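Local coordinates for cytochrome c, putative (Shewanella oneidensis, PDB 1SP3), which carries eight covalently bound c-type hemes and probably acts as a respiratory tetrathionate reductase, at residues 317-322 against 426-431; 413-416 against 422-425. All blocks are in the same frame, centred on the assembly; numbering follows the deposited sequence.

Contact 1: 317-322 against 426-431. With HEC (heme c), chain J.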
ATOM      1  N   GLY A 317      12.078 -11.841  10.824  1.00 27.36           N
ATOM      2  CA  GLY A 317      12.245 -12.061  12.284  1.00 26.89           C
ATOM      3  C   GLY A 317      11.866 -13.513  12.581  1.00 27.71           C
ATOM      4  O   GLY A 317      11.474 -14.235  11.698  1.00 30.16           O
ATOM      5  N   ASP A 318      11.967 -13.967  13.799  1.00 27.01           N
ATOM      6  CA  ASP A 318      11.684 -15.335  14.088  1.00 28.47           C
ATOM      7  C   ASP A 318      11.568 -15.422  15.600  1.00 27.60           C
ATOM      8  O   ASP A 318      11.765 -14.396  16.243  1.00 26.28           O
ATOM      9  CB  ASP A 318      12.745 -16.285  13.462  1.00 31.48           C
ATOM     10  CG  ASP A 318      14.155 -16.165  14.128  1.00 33.51           C
ATOM     11  OD1 ASP A 318      14.303 -15.955  15.332  1.00 36.84           O
ATOM     12  OD2 ASP A 318      15.180 -16.342  13.503  1.00 48.45           O
ATOM     13  N   ILE A 319      11.197 -16.596  16.143  1.00 29.26           N
ATOM     14  CA  ILE A 319      10.937 -16.789  17.599  1.00 31.44           C
ATOM     15  C   ILE A 319      12.110 -16.432  18.498  1.00 34.33           C
ATOM     16  O   ILE A 319      11.903 -15.937  19.586  1.00 36.27           O
ATOM     17  CB  ILE A 319      10.463 -18.214  17.904  1.00 31.66           C
ATOM     18  CG1 ILE A 319       9.869 -18.347  19.338  1.00 30.99           C
ATOM     19  CG2 ILE A 319      11.574 -19.259  17.510  1.00 31.68           C
ATOM     20  CD1 ILE A 319       9.124 -19.658  19.593  1.00 30.96           C
ATOM     21  N   ASN A 320      13.344 -16.641  18.014  1.00 36.74           N
ATOM     22  CA  ASN A 320      14.554 -16.301  18.733  1.00 37.87           C
ATOM     23  C   ASN A 320      14.928 -14.865  18.549  1.00 39.44           C
ATOM     24  O   ASN A 320      15.959 -14.440  19.031  1.00 40.08           O
ATOM     25  CB  ASN A 320      15.672 -17.210  18.239  1.00 38.43           C
ATOM     26  CG  ASN A 320      15.364 -18.645  18.587  1.00 38.39           C
ATOM     27  OD1 ASN A 320      14.983 -18.926  19.736  1.00 41.44           O
ATOM     28  ND2 ASN A 320      15.400 -19.524  17.613  1.00 38.50           N
ATOM     29  N   ASP A 321      14.112 -14.100  17.842  1.00 38.79           N
ATOM     30  CA  ASP A 321      14.480 -12.711  17.610  1.00 37.67           C
ATOM     31  C   ASP A 321      13.800 -11.798  18.664  1.00 36.99           C
ATOM     32  O   ASP A 321      12.567 -11.560  18.665  1.00 34.35           O
ATOM     33  CB  ASP A 321      14.182 -12.391  16.126  1.00 38.07           C
ATOM     34  CG  ASP A 321      14.667 -10.985  15.672  1.00 41.59           C
ATOM     35  OD1 ASP A 321      14.830 -10.023  16.519  1.00 44.90           O
ATOM     36  OD2 ASP A 321      14.873 -10.771  14.435  1.00 45.15           O
ATOM     37  N   ALA A 322      14.598 -11.318  19.612  1.00 37.12           N
ATOM     38  CA  ALA A 322      14.065 -10.507  20.695  1.00 37.24           C
ATOM     39  C   ALA A 322      13.452  -9.223  20.122  1.00 37.90           C
ATOM     40  O   ALA A 322      12.594  -8.659  20.754  1.00 38.01           O
ATOM     41  CB  ALA A 322      15.207 -10.117  21.752  1.00 38.90           C
ATOM     42  N   LEU A 426       5.404 -20.945  13.000  1.00 26.07           N
ATOM     43  CA  LEU A 426       5.954 -19.825  13.800  1.00 26.76           C
ATOM     44  C   LEU A 426       7.181 -20.345  14.591  1.00 26.62           C
ATOM     45  O   LEU A 426       7.824 -19.588  15.282  1.00 28.26           O
ATOM     46  CB  LEU A 426       4.878 -19.230  14.804  1.00 24.64           C
ATOM     47  CG  LEU A 426       3.777 -18.448  14.104  1.00 26.66           C
ATOM     48  CD1 LEU A 426       2.616 -18.170  15.028  1.00 26.97           C
ATOM     49  CD2 LEU A 426       4.303 -17.162  13.495  1.00 29.71           C
ATOM     50  N   GLY A 427       7.509 -21.625  14.497  1.00 26.56           N
ATOM     51  CA  GLY A 427       8.640 -22.116  15.275  1.00 28.08           C
ATOM     52  C   GLY A 427       8.409 -22.621  16.720  1.00 29.02           C
ATOM     53  O   GLY A 427       9.410 -22.895  17.450  1.00 29.34           O
ATOM     54  N   TYR A 428       7.142 -22.724  17.124  1.00 26.76           N
ATOM     55  CA  TYR A 428       6.768 -23.331  18.397  1.00 29.04           C
ATOM     56  C   TYR A 428       6.711 -24.847  18.224  1.00 29.33           C
ATOM     57  O   TYR A 428       6.471 -25.368  17.130  1.00 30.86           O
ATOM     58  CB  TYR A 428       5.396 -22.799  18.863  1.00 26.23           C
ATOM     59  CG  TYR A 428       5.501 -21.336  19.354  1.00 30.58           C
ATOM     60  CD1 TYR A 428       5.218 -20.276  18.501  1.00 28.63           C
ATOM     61  CD2 TYR A 428       5.926 -21.035  20.657  1.00 27.53           C
ATOM     62  CE1 TYR A 428       5.357 -18.992  18.913  1.00 28.66           C
ATOM     63  CE2 TYR A 428       6.062 -19.735  21.070  1.00 25.31           C
ATOM     64  CZ  TYR A 428       5.795 -18.724  20.203  1.00 26.47           C
ATOM     65  OH  TYR A 428       5.951 -17.424  20.608  1.00 27.27           O
ATOM     66  N   GLN A 429       6.989 -25.547  19.297  1.00 31.36           N
ATOM     67  CA  GLN A 429       6.676 -26.959  19.437  1.00 31.96           C
ATOM     68  C   GLN A 429       5.266 -27.238  19.995  1.00 32.40           C
ATOM     69  O   GLN A 429       5.137 -27.651  21.175  1.00 34.30           O
ATOM     70  CB  GLN A 429       7.785 -27.588  20.271  1.00 31.30           C
ATOM     71  CG  GLN A 429       9.029 -27.427  19.444  1.00 33.39           C
ATOM     72  CD  GLN A 429      10.292 -27.997  20.023  1.00 36.09           C
ATOM     73  OE1 GLN A 429      11.326 -27.889  19.351  1.00 45.86           O
ATOM     74  NE2 GLN A 429      10.263 -28.606  21.206  1.00 32.73           N
ATOM     75  N   GLY A 430       4.238 -27.172  19.126  1.00 30.96           N
ATOM     76  CA  GLY A 430       2.862 -27.184  19.548  1.00 29.47           C
ATOM     77  C   GLY A 430       2.400 -25.958  20.330  1.00 31.10           C
ATOM     78  O   GLY A 430       3.200 -25.043  20.660  1.00 31.52           O
ATOM     79  N   ASP A 431       1.101 -25.919  20.571  1.00 31.68           N
ATOM     80  CA  ASP A 431       0.421 -24.910  21.323  1.00 32.98           C
ATOM     81  C   ASP A 431       1.153 -24.708  22.666  1.00 35.16           C
ATOM     82  O   ASP A 431       1.258 -25.681  23.427  1.00 34.92           O
ATOM     83  CB  ASP A 431      -0.975 -25.416  21.629  1.00 33.74           C
ATOM     84  CG  ASP A 431      -1.822 -24.368  22.378  1.00 33.53           C
ATOM     85  OD1 ASP A 431      -1.258 -23.424  22.964  1.00 27.90           O
ATOM     86  OD2 ASP A 431      -3.044 -24.427  22.372  1.00 32.28           O
TER
HETATM   87 FE   HEC J 808      -1.555 -17.255  24.842  1.00 31.29          FE
HETATM   88  CHA HEC J 808       1.608 -18.400  25.448  1.00 29.14           C
HETATM   89  CHB HEC J 808      -2.550 -18.506  27.818  1.00 31.44           C
HETATM   90  CHC HEC J 808      -4.563 -15.592  24.634  1.00 28.52           C
HETATM   91  CHD HEC J 808      -0.955 -16.637  21.624  1.00 21.01           C
HETATM   92  NA  HEC J 808      -0.606 -18.238  26.374  1.00 31.78           N
HETATM   93  C1A HEC J 808       0.679 -18.684  26.397  1.00 29.37           C
HETATM   94  C2A HEC J 808       0.865 -19.533  27.586  1.00 34.51           C
HETATM   95  C3A HEC J 808      -0.294 -19.558  28.250  1.00 30.68           C
HETATM   96  C4A HEC J 808      -1.228 -18.735  27.489  1.00 30.06           C
HETATM   97  CMA HEC J 808      -0.653 -20.340  29.554  1.00 32.62           C
HETATM   98  CAA HEC J 808       2.201 -20.238  27.922  1.00 33.88           C
HETATM   99  CBA HEC J 808       3.148 -19.175  28.485  1.00 44.19           C
HETATM  100  CGA HEC J 808       2.698 -18.662  29.858  1.00 52.16           C
HETATM  101  O1A HEC J 808       2.834 -19.418  30.905  1.00 53.14           O
HETATM  102  O2A HEC J 808       2.247 -17.457  29.893  1.00 53.71           O
HETATM  103  NB  HEC J 808      -3.261 -17.060  26.013  1.00 30.99           N
HETATM  104  C1B HEC J 808      -3.408 -17.644  27.231  1.00 28.65           C
HETATM  105  C2B HEC J 808      -4.637 -17.209  27.784  1.00 33.52           C
HETATM  106  C3B HEC J 808      -5.186 -16.364  26.902  1.00 25.74           C
HETATM  107  C4B HEC J 808      -4.327 -16.286  25.784  1.00 27.78           C
HETATM  108  CMB HEC J 808      -5.225 -17.666  29.191  1.00 30.99           C
HETATM  109  CAB HEC J 808      -6.494 -15.566  27.106  1.00 30.62           C
HETATM  110  CBB HEC J 808      -6.533 -14.548  28.026  1.00 25.32           C
HETATM  111  NC  HEC J 808      -2.617 -16.337  23.432  1.00 27.12           N
HETATM  112  C1C HEC J 808      -3.853 -15.747  23.483  1.00 28.27           C
HETATM  113  C2C HEC J 808      -4.224 -15.275  22.182  1.00 24.66           C
HETATM  114  C3C HEC J 808      -3.233 -15.606  21.358  1.00 24.08           C
HETATM  115  C4C HEC J 808      -2.193 -16.271  22.122  1.00 25.79           C
HETATM  116  CMC HEC J 808      -5.565 -14.567  21.853  1.00 23.17           C
HETATM  117  CAC HEC J 808      -3.004 -15.361  19.816  1.00 31.16           C
HETATM  118  CBC HEC J 808      -2.959 -14.220  19.059  1.00 23.19           C
HETATM  119  ND  HEC J 808       0.098 -17.556  23.669  1.00 27.32           N
HETATM  120  C1D HEC J 808       0.145 -17.048  22.389  1.00 24.98           C
HETATM  121  C2D HEC J 808       1.516 -17.085  22.005  1.00 22.90           C
HETATM  122  C3D HEC J 808       2.269 -17.614  23.180  1.00 25.23           C
HETATM  123  C4D HEC J 808       1.317 -17.879  24.184  1.00 29.47           C
HETATM  124  CMD HEC J 808       2.133 -16.631  20.672  1.00 22.57           C
HETATM  125  CAD HEC J 808       3.775 -17.841  23.300  1.00 23.19           C
HETATM  126  CBD HEC J 808       4.364 -16.635  24.083  1.00 27.32           C
HETATM  127  CGD HEC J 808       5.835 -16.883  24.195  1.00 25.32           C
HETATM  128  O1D HEC J 808       6.525 -17.276  23.231  1.00 24.01           O
HETATM  129  O2D HEC J 808       6.355 -16.729  25.282  1.00 35.53           O
HETATM  130  O   HOH W   1      10.625 -18.646  14.071  1.00 35.79           O
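I319 lays its terminal methyl over one face of the Y428 ring. CD1 of I319 stands 3.5 Å from the centroid of the Y428 ring, only 16° off the ring normal. This is a CH-pi contact. The methyl sits slightly toward the rim, and its closest ring atom is CE2 of Y428, 3.4 Å from CD1 of I319. The I319 side chain reaches this far because it is stretched out: CG1 is anti to the backbone N (chi1 -166°), and CD1 continues the extended line (chi2 168°). W290 of strand 287-291 touches both side chains and donates through NE1 to L426 O.

The ring edge does a different job. The hydroxyl OH of Y428 donates a hydrogen bond to O1D of the heme c propionate, 2.7 Å away. This oxygen lies near the plane of the ring. The phenol is thus fixed at its polar end by the heme, while I319 covers a face. The Y428 ring also meets that of W423 edge-to-face.

I319 belongs to a type I beta turn, D318 to D321, in the loop joining strands 310-315 and 325-339 of the mixed sheet. The turn is closed by D321 N to D318 O, at 2.9 Å. OD1 of D318 adds a weak bond from N320 N.

The backbones stay apart, and a water links them. It accepts from I319 N at 3.0 Å and donates to L426 O at 3.2 Å. G427, with positive phi, meets I319 through its carbonyl O, 3.9 Å from CD1 of I319. On the turn side, I319 O is held by H441 ND1, which ties the turn to the C-terminal residues near the heme.

Contact 2: 413-416 against 422-425; sequences DCHN and DWQA. With HEC (heme c), chain J.
The H415 imidazole and the six-membered ring of W423 lie with their planes 21° apart but slid past each other. Their centroids are 5.4 Å apart, so they barely overlap. CE1 of H415 meets CH2 of W423 at 3.8 Å. The side chains themselves run at about a right angle. NE2 of H415 binds the heme iron at 2.1 Å from one face of the porphyrin. ND1 of H415 donates to D431 OD1, which fixes the rotation of the imidazole and would probably make it a stronger electron donor to the iron.

W423 turns an edge toward the heme. Its CZ3 lies 3.6 Å from the heme methyl CMD. The same ring also presents an edge to C414 O, 3.4 Å from CZ2. A water bridges the two residues further: it donates to C414 O at 3.0 Å and accepts from W423 NE1 at 2.8 Å.

C414 is the second cysteine of a CXXCH heme-binding motif. Its SG is bonded covalently to CAC of the heme, and H415 is the axial ligand that closes the motif.

The motif runs through the short helix 411-414, and W423 comes back to it from the following loop. Helix 221-226 brings H226 to the iron as the other axial ligand.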
ATOM      1  N   ASP A 413      -9.198 -18.369  20.500  1.00 34.19           N
ATOM      2  CA  ASP A 413      -8.890 -18.112  19.108  1.00 32.62           C
ATOM      3  C   ASP A 413      -7.568 -18.662  18.695  1.00 31.04           C
ATOM      4  O   ASP A 413      -7.406 -19.030  17.534  1.00 31.57           O
ATOM      5  CB  ASP A 413      -8.952 -16.637  18.811  1.00 33.14           C
ATOM      6  CG  ASP A 413     -10.366 -16.131  18.834  1.00 34.67           C
ATOM      7  OD1 ASP A 413     -11.161 -16.756  18.117  1.00 34.37           O
ATOM      8  OD2 ASP A 413     -10.783 -15.214  19.603  1.00 32.74           O
ATOM      9  N   CYS A 414      -6.631 -18.690  19.634  1.00 29.15           N
ATOM     10  CA  CYS A 414      -5.287 -19.241  19.397  1.00 28.49           C
ATOM     11  C   CYS A 414      -5.022 -20.556  20.060  1.00 28.40           C
ATOM     12  O   CYS A 414      -4.355 -21.363  19.446  1.00 28.21           O
ATOM     13  CB  CYS A 414      -4.210 -18.273  19.870  1.00 26.92           C
ATOM     14  SG  CYS A 414      -4.390 -16.631  19.030  1.00 27.32           S
ATOM     15  N   HIS A 415      -5.474 -20.763  21.323  1.00 27.68           N
ATOM     16  CA  HIS A 415      -5.122 -21.961  22.108  1.00 29.04           C
ATOM     17  C   HIS A 415      -6.260 -22.996  21.993  1.00 30.39           C
ATOM     18  O   HIS A 415      -7.286 -22.670  21.377  1.00 30.00           O
ATOM     19  CB  HIS A 415      -4.806 -21.616  23.601  1.00 29.71           C
ATOM     20  CG  HIS A 415      -3.611 -20.699  23.763  1.00 27.80           C
ATOM     21  ND1 HIS A 415      -2.324 -21.103  23.510  1.00 27.37           N
ATOM     22  CD2 HIS A 415      -3.528 -19.395  24.093  1.00 23.06           C
ATOM     23  CE1 HIS A 415      -1.491 -20.094  23.688  1.00 28.45           C
ATOM     24  NE2 HIS A 415      -2.193 -19.050  24.077  1.00 28.59           N
ATOM     25  N   ASN A 416      -6.070 -24.202  22.531  1.00 31.61           N
ATOM     26  CA  ASN A 416      -7.147 -25.228  22.562  1.00 33.81           C
ATOM     27  C   ASN A 416      -7.616 -25.536  21.135  1.00 33.83           C
ATOM     28  O   ASN A 416      -6.821 -25.824  20.263  1.00 33.63           O
ATOM     29  CB  ASN A 416      -8.321 -24.746  23.450  1.00 33.31           C
ATOM     30  CG  ASN A 416      -7.927 -24.594  24.904  1.00 38.41           C
ATOM     31  OD1 ASN A 416      -6.989 -25.240  25.367  1.00 44.15           O
ATOM     32  ND2 ASN A 416      -8.599 -23.691  25.617  1.00 40.61           N
ATOM     33  N   ASP A 422      -0.234 -20.534  13.304  1.00 30.22           N
ATOM     34  CA  ASP A 422       0.230 -21.834  12.885  1.00 31.16           C
ATOM     35  C   ASP A 422       1.428 -22.064  13.732  1.00 29.01           C
ATOM     36  O   ASP A 422       2.508 -21.592  13.383  1.00 27.94           O
ATOM     37  CB  ASP A 422       0.545 -21.841  11.402  1.00 29.83           C
ATOM     38  CG  ASP A 422      -0.726 -21.650  10.555  1.00 38.59           C
ATOM     39  OD1 ASP A 422      -1.801 -22.369  10.814  1.00 41.49           O
ATOM     40  OD2 ASP A 422      -0.712 -20.796   9.598  1.00 44.52           O
ATOM     41  N   TRP A 423       1.220 -22.741  14.876  1.00 27.20           N
ATOM     42  CA  TRP A 423       2.316 -22.900  15.859  1.00 26.72           C
ATOM     43  C   TRP A 423       3.694 -23.330  15.248  1.00 28.70           C
ATOM     44  O   TRP A 423       4.714 -22.676  15.487  1.00 27.44           O
ATOM     45  CB  TRP A 423       1.882 -23.847  16.955  1.00 25.35           C
ATOM     46  CG  TRP A 423       0.685 -23.283  17.739  1.00 27.34           C
ATOM     47  CD1 TRP A 423      -0.578 -23.806  17.818  1.00 27.62           C
ATOM     48  CD2 TRP A 423       0.645 -22.049  18.475  1.00 29.08           C
ATOM     49  NE1 TRP A 423      -1.378 -23.033  18.639  1.00 25.16           N
ATOM     50  CE2 TRP A 423      -0.655 -21.937  19.047  1.00 30.78           C
ATOM     51  CE3 TRP A 423       1.606 -21.036  18.762  1.00 29.37           C
ATOM     52  CZ2 TRP A 423      -1.020 -20.863  19.900  1.00 26.61           C
ATOM     53  CZ3 TRP A 423       1.227 -19.969  19.584  1.00 25.27           C
ATOM     54  CH2 TRP A 423      -0.068 -19.908  20.147  1.00 22.79           C
ATOM     55  N   GLN A 424       3.724 -24.416  14.441  1.00 29.27           N
ATOM     56  CA  GLN A 424       5.035 -24.911  13.948  1.00 30.41           C
ATOM     57  C   GLN A 424       5.592 -23.969  12.882  1.00 27.89           C
ATOM     58  O   GLN A 424       6.782 -23.796  12.804  1.00 30.58           O
ATOM     59  CB  GLN A 424       4.997 -26.373  13.448  1.00 28.80           C
ATOM     60  CG  GLN A 424       3.787 -27.133  13.859  1.00 38.50           C
ATOM     61  CD  GLN A 424       3.802 -27.682  15.249  1.00 44.79           C
ATOM     62  OE1 GLN A 424       2.778 -27.596  15.953  1.00 51.10           O
ATOM     63  NE2 GLN A 424       4.905 -28.276  15.652  1.00 46.29           N
ATOM     64  N   ALA A 425       4.756 -23.346  12.065  1.00 27.42           N
ATOM     65  CA  ALA A 425       5.315 -22.431  11.051  1.00 26.98           C
ATOM     66  C   ALA A 425       5.962 -21.312  11.837  1.00 26.75           C
ATOM     67  O   ALA A 425       6.891 -20.729  11.365  1.00 26.78           O
ATOM     68  CB  ALA A 425       4.201 -21.837  10.126  1.00 25.72           C
TER
HETATM   69 FE   HEC J 808      -1.555 -17.255  24.842  1.00 31.29          FE
HETATM   70  CHA HEC J 808       1.608 -18.400  25.448  1.00 29.14           C
HETATM   71  CHB HEC J 808      -2.550 -18.506  27.818  1.00 31.44           C
HETATM   72  CHC HEC J 808      -4.563 -15.592  24.634  1.00 28.52           C
HETATM   73  CHD HEC J 808      -0.955 -16.637  21.624  1.00 21.01           C
HETATM   74  NA  HEC J 808      -0.606 -18.238  26.374  1.00 31.78           N
HETATM   75  C1A HEC J 808       0.679 -18.684  26.397  1.00 29.37           C
HETATM   76  C2A HEC J 808       0.865 -19.533  27.586  1.00 34.51           C
HETATM   77  C3A HEC J 808      -0.294 -19.558  28.250  1.00 30.68           C
HETATM   78  C4A HEC J 808      -1.228 -18.735  27.489  1.00 30.06           C
HETATM   79  CMA HEC J 808      -0.653 -20.340  29.554  1.00 32.62           C
HETATM   80  CAA HEC J 808       2.201 -20.238  27.922  1.00 33.88           C
HETATM   81  CBA HEC J 808       3.148 -19.175  28.485  1.00 44.19           C
HETATM   82  CGA HEC J 808       2.698 -18.662  29.858  1.00 52.16           C
HETATM   83  O1A HEC J 808       2.834 -19.418  30.905  1.00 53.14           O
HETATM   84  O2A HEC J 808       2.247 -17.457  29.893  1.00 53.71           O
HETATM   85  NB  HEC J 808      -3.261 -17.060  26.013  1.00 30.99           N
HETATM   86  C1B HEC J 808      -3.408 -17.644  27.231  1.00 28.65           C
HETATM   87  C2B HEC J 808      -4.637 -17.209  27.784  1.00 33.52           C
HETATM   88  C3B HEC J 808      -5.186 -16.364  26.902  1.00 25.74           C
HETATM   89  C4B HEC J 808      -4.327 -16.286  25.784  1.00 27.78           C
HETATM   90  CMB HEC J 808      -5.225 -17.666  29.191  1.00 30.99           C
HETATM   91  CAB HEC J 808      -6.494 -15.566  27.106  1.00 30.62           C
HETATM   92  CBB HEC J 808      -6.533 -14.548  28.026  1.00 25.32           C
HETATM   93  NC  HEC J 808      -2.617 -16.337  23.432  1.00 27.12           N
HETATM   94  C1C HEC J 808      -3.853 -15.747  23.483  1.00 28.27           C
HETATM   95  C2C HEC J 808      -4.224 -15.275  22.182  1.00 24.66           C
HETATM   96  C3C HEC J 808      -3.233 -15.606  21.358  1.00 24.08           C
HETATM   97  C4C HEC J 808      -2.193 -16.271  22.122  1.00 25.79           C
HETATM   98  CMC HEC J 808      -5.565 -14.567  21.853  1.00 23.17           C
HETATM   99  CAC HEC J 808      -3.004 -15.361  19.816  1.00 31.16           C
HETATM  100  CBC HEC J 808      -2.959 -14.220  19.059  1.00 23.19           C
HETATM  101  ND  HEC J 808       0.098 -17.556  23.669  1.00 27.32           N
HETATM  102  C1D HEC J 808       0.145 -17.048  22.389  1.00 24.98           C
HETATM  103  C2D HEC J 808       1.516 -17.085  22.005  1.00 22.90           C
HETATM  104  C3D HEC J 808       2.269 -17.614  23.180  1.00 25.23           C
HETATM  105  C4D HEC J 808       1.317 -17.879  24.184  1.00 29.47           C
HETATM  106  CMD HEC J 808       2.133 -16.631  20.672  1.00 22.57           C
HETATM  107  CAD HEC J 808       3.775 -17.841  23.300  1.00 23.19           C
HETATM  108  CBD HEC J 808       4.364 -16.635  24.083  1.00 27.32           C
HETATM  109  CGD HEC J 808       5.835 -16.883  24.195  1.00 25.32           C
HETATM  110  O1D HEC J 808       6.525 -17.276  23.231  1.00 24.01           O
HETATM  111  O2D HEC J 808       6.355 -16.729  25.282  1.00 35.53           O
HETATM  112  O   HOH W   2      -3.934 -24.204  18.731  1.00 43.07           O

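Overall arrangement
Both contacts touch the same heme c, with centres about 11 Å apart; three of the four segments lie near the C-terminus. The order is 317-322, 413-416, 422-425, then 426-431. Contact 2 is local, with its segments joined by a five-residue loop. Contact 1 brings in the turn from the mixed sheet, about a hundred residues earlier. Segments 422-425 and 426-431 are continuous, and a probable hydrogen bond from Y428 N to W423 O (2.9 Å) spans their junction. The CXXCH segment holds the heme by thioether and iron, and contact 1 connects a propionate to the loop between strands 310-315 and 325-339.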